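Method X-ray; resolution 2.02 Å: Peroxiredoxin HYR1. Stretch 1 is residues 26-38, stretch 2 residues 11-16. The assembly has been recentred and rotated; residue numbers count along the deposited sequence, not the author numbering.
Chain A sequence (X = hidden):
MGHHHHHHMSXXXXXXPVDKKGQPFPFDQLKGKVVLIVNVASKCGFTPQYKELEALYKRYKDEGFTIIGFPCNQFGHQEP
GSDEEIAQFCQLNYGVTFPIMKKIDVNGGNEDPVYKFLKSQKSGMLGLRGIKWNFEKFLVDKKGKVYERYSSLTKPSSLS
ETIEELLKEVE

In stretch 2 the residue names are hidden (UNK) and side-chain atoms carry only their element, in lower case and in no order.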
ATOM      1  N   PRO A  26      -9.680   9.408  -4.395  1.00 39.82           N
ATOM      2  CA  PRO A  26     -10.561   8.295  -4.746  1.00 40.03           C
ATOM      3  C   PRO A  26      -9.814   7.175  -5.469  1.00 40.13           C
ATOM      4  O   PRO A  26      -9.069   7.436  -6.413  1.00 40.32           O
ATOM      5  CB  PRO A  26     -11.614   8.945  -5.649  1.00 39.99           C
ATOM      6  CG  PRO A  26     -10.944  10.145  -6.231  1.00 40.18           C
ATOM      7  CD  PRO A  26      -9.891  10.590  -5.255  1.00 40.04           C
ATOM      8  N   PHE A  27     -10.008   5.941  -5.014  1.00 40.07           N
ATOM      9  CA  PHE A  27      -9.298   4.790  -5.581  1.00 40.21           C
ATOM     10  C   PHE A  27      -9.814   4.378  -6.963  1.00 40.30           C
ATOM     11  O   PHE A  27      -9.239   3.502  -7.601  1.00 39.92           O
ATOM     12  CB  PHE A  27      -9.353   3.600  -4.619  1.00 39.96           C
ATOM     13  CG  PHE A  27      -8.262   3.593  -3.575  1.00 40.06           C
ATOM     14  CD1 PHE A  27      -7.560   4.753  -3.247  1.00 39.98           C
ATOM     15  CD2 PHE A  27      -7.963   2.421  -2.887  1.00 39.58           C
ATOM     16  CE1 PHE A  27      -6.560   4.732  -2.273  1.00 39.45           C
ATOM     17  CE2 PHE A  27      -6.970   2.393  -1.909  1.00 39.15           C
ATOM     18  CZ  PHE A  27      -6.269   3.547  -1.602  1.00 39.52           C
ATOM     19  N   ASP A  28     -10.894   5.005  -7.432  1.00 40.74           N
ATOM     20  CA  ASP A  28     -11.402   4.703  -8.770  1.00 41.45           C
ATOM     21  C   ASP A  28     -10.418   5.146  -9.862  1.00 41.64           C
ATOM     22  O   ASP A  28     -10.421   4.595 -10.964  1.00 41.99           O
ATOM     23  CB  ASP A  28     -12.808   5.277  -8.996  1.00 41.60           C
ATOM     24  CG  ASP A  28     -12.827   6.792  -9.054  1.00 42.53           C
ATOM     25  OD1 ASP A  28     -13.728   7.343  -9.719  1.00 43.56           O
ATOM     26  OD2 ASP A  28     -11.952   7.436  -8.436  1.00 44.00           O
ATOM     27  N   GLN A  29      -9.566   6.122  -9.538  1.00 41.79           N
ATOM     28  CA  GLN A  29      -8.495   6.561 -10.445  1.00 41.98           C
ATOM     29  C   GLN A  29      -7.431   5.472 -10.619  1.00 41.83           C
ATOM     30  O   GLN A  29      -6.581   5.555 -11.511  1.00 41.96           O
ATOM     31  CB  GLN A  29      -7.847   7.856  -9.937  1.00 41.99           C
ATOM     32  CG  GLN A  29      -6.932   7.680  -8.715  1.00 42.37           C
ATOM     33  CD  GLN A  29      -6.518   9.003  -8.088  1.00 42.67           C
ATOM     34  OE1 GLN A  29      -7.030   9.396  -7.031  1.00 43.15           O
ATOM     35  NE2 GLN A  29      -5.596   9.701  -8.742  1.00 43.32           N
ATOM     36  N   LEU A  30      -7.498   4.454  -9.764  1.00 41.39           N
ATOM     37  CA  LEU A  30      -6.526   3.360  -9.744  1.00 41.27           C
ATOM     38  C   LEU A  30      -6.923   2.183 -10.640  1.00 40.91           C
ATOM     39  O   LEU A  30      -6.200   1.187 -10.708  1.00 40.59           O
ATOM     40  CB  LEU A  30      -6.324   2.874  -8.304  1.00 41.30           C
ATOM     41  CG  LEU A  30      -5.208   3.440  -7.412  1.00 41.93           C
ATOM     42  CD1 LEU A  30      -4.880   4.915  -7.668  1.00 42.77           C
ATOM     43  CD2 LEU A  30      -5.523   3.193  -5.946  1.00 41.25           C
ATOM     44  N   LYS A  31      -8.066   2.305 -11.318  1.00 40.59           N
ATOM     45  CA  LYS A  31      -8.589   1.251 -12.190  1.00 40.36           C
ATOM     46  C   LYS A  31      -7.633   0.959 -13.343  1.00 40.18           C
ATOM     47  O   LYS A  31      -7.186   1.876 -14.036  1.00 40.04           O
ATOM     48  CB  LYS A  31      -9.971   1.630 -12.736  1.00 40.52           C
ATOM     49  CG  LYS A  31     -11.098   1.565 -11.712  1.00 40.54           C
ATOM     50  CD  LYS A  31     -12.401   2.111 -12.270  1.00 40.48           C
ATOM     51  CE  LYS A  31     -13.498   2.101 -11.212  1.00 40.73           C
ATOM     52  NZ  LYS A  31     -14.724   2.831 -11.662  1.00 41.17           N
ATOM     53  N   GLY A  32      -7.321  -0.321 -13.531  1.00 39.93           N
ATOM     54  CA  GLY A  32      -6.401  -0.753 -14.579  1.00 39.98           C
ATOM     55  C   GLY A  32      -4.941  -0.631 -14.185  1.00 39.95           C
ATOM     56  O   GLY A  32      -4.053  -0.848 -15.009  1.00 39.96           O
ATOM     57  N   LYS A  33      -4.697  -0.280 -12.924  1.00 39.98           N
ATOM     58  CA  LYS A  33      -3.344  -0.134 -12.392  1.00 39.91           C
ATOM     59  C   LYS A  33      -3.040  -1.207 -11.365  1.00 39.65           C
ATOM     60  O   LYS A  33      -3.909  -1.588 -10.578  1.00 39.51           O
ATOM     61  CB  LYS A  33      -3.151   1.248 -11.747  1.00 40.15           C
ATOM     62  CG  LYS A  33      -2.732   2.367 -12.701  1.00 41.28           C
ATOM     63  CD  LYS A  33      -3.883   2.840 -13.567  1.00 44.39           C
ATOM     64  CE  LYS A  33      -3.491   4.043 -14.430  1.00 45.46           C
ATOM     65  NZ  LYS A  33      -3.478   5.295 -13.618  1.00 46.65           N
ATOM     66  N   VAL A  34      -1.803  -1.695 -11.388  1.00 39.30           N
ATOM     67  CA  VAL A  34      -1.269  -2.493 -10.292  1.00 38.95           C
ATOM     68  C   VAL A  34      -0.899  -1.520  -9.168  1.00 38.99           C
ATOM     69  O   VAL A  34      -0.274  -0.492  -9.413  1.00 38.91           O
ATOM     70  CB  VAL A  34      -0.051  -3.344 -10.747  1.00 39.17           C
ATOM     71  CG1 VAL A  34       0.589  -4.084  -9.565  1.00 37.93           C
ATOM     72  CG2 VAL A  34      -0.464  -4.335 -11.843  1.00 38.32           C
ATOM     73  N   VAL A  35      -1.310  -1.833  -7.944  1.00 39.08           N
ATOM     74  CA  VAL A  35      -1.107  -0.928  -6.812  1.00 39.32           C
ATOM     75  C   VAL A  35      -0.399  -1.625  -5.652  1.00 39.61           C
ATOM     76  O   VAL A  35      -0.794  -2.718  -5.233  1.00 39.16           O
ATOM     77  CB  VAL A  35      -2.455  -0.322  -6.300  1.00 39.24           C
ATOM     78  CG1 VAL A  35      -2.208   0.756  -5.250  1.00 38.77           C
ATOM     79  CG2 VAL A  35      -3.270   0.254  -7.455  1.00 39.78           C
ATOM     80  N   LEU A  36       0.648  -0.983  -5.142  1.00 39.78           N
ATOM     81  CA  LEU A  36       1.314  -1.430  -3.922  1.00 39.71           C
ATOM     82  C   LEU A  36       0.859  -0.496  -2.801  1.00 39.62           C
ATOM     83  O   LEU A  36       1.069   0.712  -2.878  1.00 39.28           O
ATOM     84  CB  LEU A  36       2.834  -1.377  -4.117  1.00 39.91           C
ATOM     85  CG  LEU A  36       3.860  -2.181  -3.296  1.00 41.21           C
ATOM     86  CD1 LEU A  36       4.663  -1.292  -2.360  1.00 42.36           C
ATOM     87  CD2 LEU A  36       3.250  -3.352  -2.527  1.00 40.60           C
ATOM     88  N   ILE A  37       0.189  -1.037  -1.787  1.00 39.35           N
ATOM     89  CA  ILE A  37      -0.209  -0.218  -0.653  1.00 39.50           C
ATOM     90  C   ILE A  37       0.709  -0.495   0.530  1.00 39.28           C
ATOM     91  O   ILE A  37       0.818  -1.629   0.998  1.00 39.15           O
ATOM     92  CB  ILE A  37      -1.713  -0.388  -0.288  1.00 39.78           C
ATOM     93  CG1 ILE A  37      -2.584   0.057  -1.471  1.00 40.13           C
ATOM     94  CG2 ILE A  37      -2.065   0.435   0.963  1.00 39.66           C
ATOM     95  CD1 ILE A  37      -4.068  -0.073  -1.249  1.00 40.13           C
ATOM     96  N   VAL A  38       1.376   0.555   0.998  1.00 38.85           N
ATOM     97  CA  VAL A  38       2.371   0.424   2.058  1.00 38.55           C
ATOM     98  C   VAL A  38       2.097   1.407   3.197  1.00 38.38           C
ATOM     99  O   VAL A  38       1.906   2.604   2.970  1.00 38.29           O
ATOM    100  CB  VAL A  38       3.823   0.578   1.499  1.00 38.30           C
ATOM    101  CG1 VAL A  38       4.025   1.948   0.826  1.00 38.90           C
ATOM    102  CG2 VAL A  38       4.853   0.357   2.583  1.00 38.10           C
ATOM    103  N   UNK A  11     -14.990  -3.435  -4.202  1.00 45.79           N
ATOM    104  CA  UNK A  11     -15.076  -2.557  -3.031  1.00 45.43           C
ATOM    105  C   UNK A  11     -13.842  -1.657  -2.930  1.00 44.49           C
ATOM    106  O   UNK A  11     -13.900  -0.571  -2.349  1.00 44.44           O
ATOM    107  c   UNK A  11     -15.229  -3.390  -1.751  1.00 45.41           C
ATOM    108  o   UNK A  11     -15.324  -2.880   1.776  1.00 48.35           O
ATOM    109  c   UNK A  11     -15.778  -2.615  -0.550  1.00 46.61           C
ATOM    110  c   UNK A  11     -15.774  -3.425   0.744  1.00 46.61           C
ATOM    111  o   UNK A  11     -16.217  -4.596   0.735  1.00 47.77           O
ATOM    112  N   UNK A  12     -12.737  -2.125  -3.507  1.00 43.33           N
ATOM    113  CA  UNK A  12     -11.475  -1.390  -3.539  1.00 42.31           C
ATOM    114  C   UNK A  12     -11.601  -0.006  -4.184  1.00 41.82           C
ATOM    115  O   UNK A  12     -11.025   0.963  -3.696  1.00 41.73           O
ATOM    116  c   UNK A  12      -7.386  -0.364  -5.615  1.00 40.54           C
ATOM    117  c   UNK A  12      -6.982  -0.906  -3.300  1.00 41.22           C
ATOM    118  c   UNK A  12      -6.558  -0.325  -4.500  1.00 41.16           C
ATOM    119  c   UNK A  12      -8.230  -1.516  -3.231  1.00 41.20           C
ATOM    120  c   UNK A  12      -9.064  -1.556  -4.346  1.00 41.44           C
ATOM    121  c   UNK A  12     -10.410  -2.218  -4.270  1.00 42.14           C
ATOM    122  c   UNK A  12      -8.628  -0.977  -5.534  1.00 40.68           C
ATOM    123  N   UNK A  13     -12.351   0.079  -5.280  1.00 41.19           N
ATOM    124  CA  UNK A  13     -12.470   1.332  -6.023  1.00 40.74           C
ATOM    125  C   UNK A  13     -13.429   2.317  -5.360  1.00 40.44           C
ATOM    126  O   UNK A  13     -13.474   3.488  -5.739  1.00 40.40           O
ATOM    127  o   UNK A  13      -9.041  -1.919 -10.450  1.00 41.02           O
ATOM    128  c   UNK A  13      -9.964  -1.196  -9.729  1.00 40.72           C
ATOM    129  c   UNK A  13     -12.239  -0.797  -9.067  1.00 40.54           C
ATOM    130  c   UNK A  13     -12.865   1.074  -7.482  1.00 40.58           C
ATOM    131  c   UNK A  13     -10.487   0.597  -8.222  1.00 40.26           C
ATOM    132  c   UNK A  13     -11.844   0.274  -8.268  1.00 40.67           C
ATOM    133  c   UNK A  13     -11.308  -1.533  -9.796  1.00 40.83           C
ATOM    134  c   UNK A  13      -9.546  -0.133  -8.946  1.00 40.80           C
ATOM    135  N   UNK A  14     -14.179   1.832  -4.372  1.00 40.23           N
ATOM    136  CA  UNK A  14     -15.092   2.661  -3.579  1.00 40.14           C
ATOM    137  C   UNK A  14     -14.350   3.468  -2.509  1.00 39.90           C
ATOM    138  O   UNK A  14     -14.867   4.468  -2.007  1.00 39.94           O
ATOM    139  c   UNK A  14     -17.289   1.341  -3.847  1.00 40.35           C
ATOM    140  c   UNK A  14     -19.160  -0.331  -4.147  1.00 41.01           C
ATOM    141  c   UNK A  14     -16.167   1.791  -2.920  1.00 40.11           C
ATOM    142  n   UNK A  14     -20.430   0.330  -3.717  1.00 41.57           N
ATOM    143  c   UNK A  14     -17.975   0.098  -3.294  1.00 40.62           C
ATOM    144  N   UNK A  15     -13.142   3.021  -2.170  1.00 39.48           N
ATOM    145  CA  UNK A  15     -12.298   3.661  -1.161  1.00 39.15           C
ATOM    146  C   UNK A  15     -11.853   5.061  -1.568  1.00 39.28           C
ATOM    147  O   UNK A  15     -11.471   5.288  -2.715  1.00 38.89           O
ATOM    148  c   UNK A  15     -11.058   2.805  -0.900  1.00 38.76           C
ATOM    149  c   UNK A  15     -10.218   0.498  -0.330  1.00 36.14           C
ATOM    150  c   UNK A  15     -12.365   1.305   0.761  1.00 37.76           C
ATOM    151  c   UNK A  15     -11.005   1.717   0.182  1.00 38.52           C
ATOM    152  N   UNK A  16     -11.900   5.989  -0.617  1.00 39.30           N
ATOM    153  CA  UNK A  16     -11.422   7.346  -0.845  1.00 39.56           C
ATOM    154  C   UNK A  16     -10.781   7.915   0.426  1.00 39.73           C
ATOM    155  O   UNK A  16     -11.405   8.717   1.137  1.00 39.78           O
ATOM    156  c   UNK A  16     -12.566   8.250  -1.343  1.00 39.25           C
TER
HETATM  157  O   HOH W   1      -6.505  -1.689  -9.544  1.00 34.29           O

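Position 11 carries three side-chain carbons in a row beyond CA, the third bearing two oxygens, and its side chain is out of reach of stretch 1. An unbranched chain ending in a carboxylate is Glu-11.

Position 12 has one carbon followed by a ring of six carbons with no heteroatom, and the far end of this ring packs against Phe-27, Leu-30 and Ile-37. These atoms identify Phe-12. Its CB leaves sideways, but chi1 near 180° (t) carries the ring to stretch 1. There Phe-12 CZ lies 3.5 Å from Phe-27 CD2 and 3.9 Å from Leu-30 CD2, while Phe-12 CE1 lies 3.7 Å from Ile-37 CD1. Phe-27 CD2 sits over one face of the ring, and Ile-37 CD1 meets its edge.

Position 13 repeats the pattern of one carbon and a six-carbon ring, with an added oxygen on the ring, which touches Phe-27 at its edge and Lys-31 over a face: Tyr-13. Lys-31 CG lies 3.4 Å from the centroid of the Tyr-13 ring and only 4° off the ring normal, a CH-pi contact over the face. At the edge, Phe-27 O approaches Tyr-13 CD1 to 3.2 Å. The hydroxyl, Tyr-13 OH, hydrogen bonds to water 1 at 2.7 Å, and this water donates to Lys-33 O at 2.8 Å, so the phenol reaches the backbone at the end of the Leu-30 to Lys-33 type II turn.

Position 14 shows four carbons in a row ending in nitrogen. Its CB points away from stretch 1, and it makes no contact there. The chain is that of Lys-14.

Position 15 has four carbons forked at the second, and its CB points toward stretch 1, against the ring of Phe-27. The fork places the branch at the gamma carbon and gives Leu-15. Leu-15 CB lies 3.7 Å from Phe-27 CD2. Its backbone contributes too: Phe-27 N donates to Leu-15 O at 2.8 Å, with an N-H...O angle of 165°.

Position 16 has a single side-chain carbon, which rests against Pro-26, so it is Ala-16. Ala-16 CB lies 3.9 Å from Pro-26 CA and 4.5 Å from Pro-26 CB.

The contact, burying 490 Å² over both sides, combines one direct hydrogen bond with apolar packing. The bond from Phe-27 N to Leu-15 O fixes the backbones where the 3-10 segment begins. Beside it the Phe-27 and Phe-12 rings pack obliquely, centroids 4.9 Å apart and planes at 48°, and Phe-12 extends the packing to Ile-37 on the strand. Tyr-13 spans from Phe-27 O at its ring edge to Lys-31, whose CG lies over its face, with its hydroxyl linked through water to Lys-33.

Stretch 2, residues 11-16: EFYKLA
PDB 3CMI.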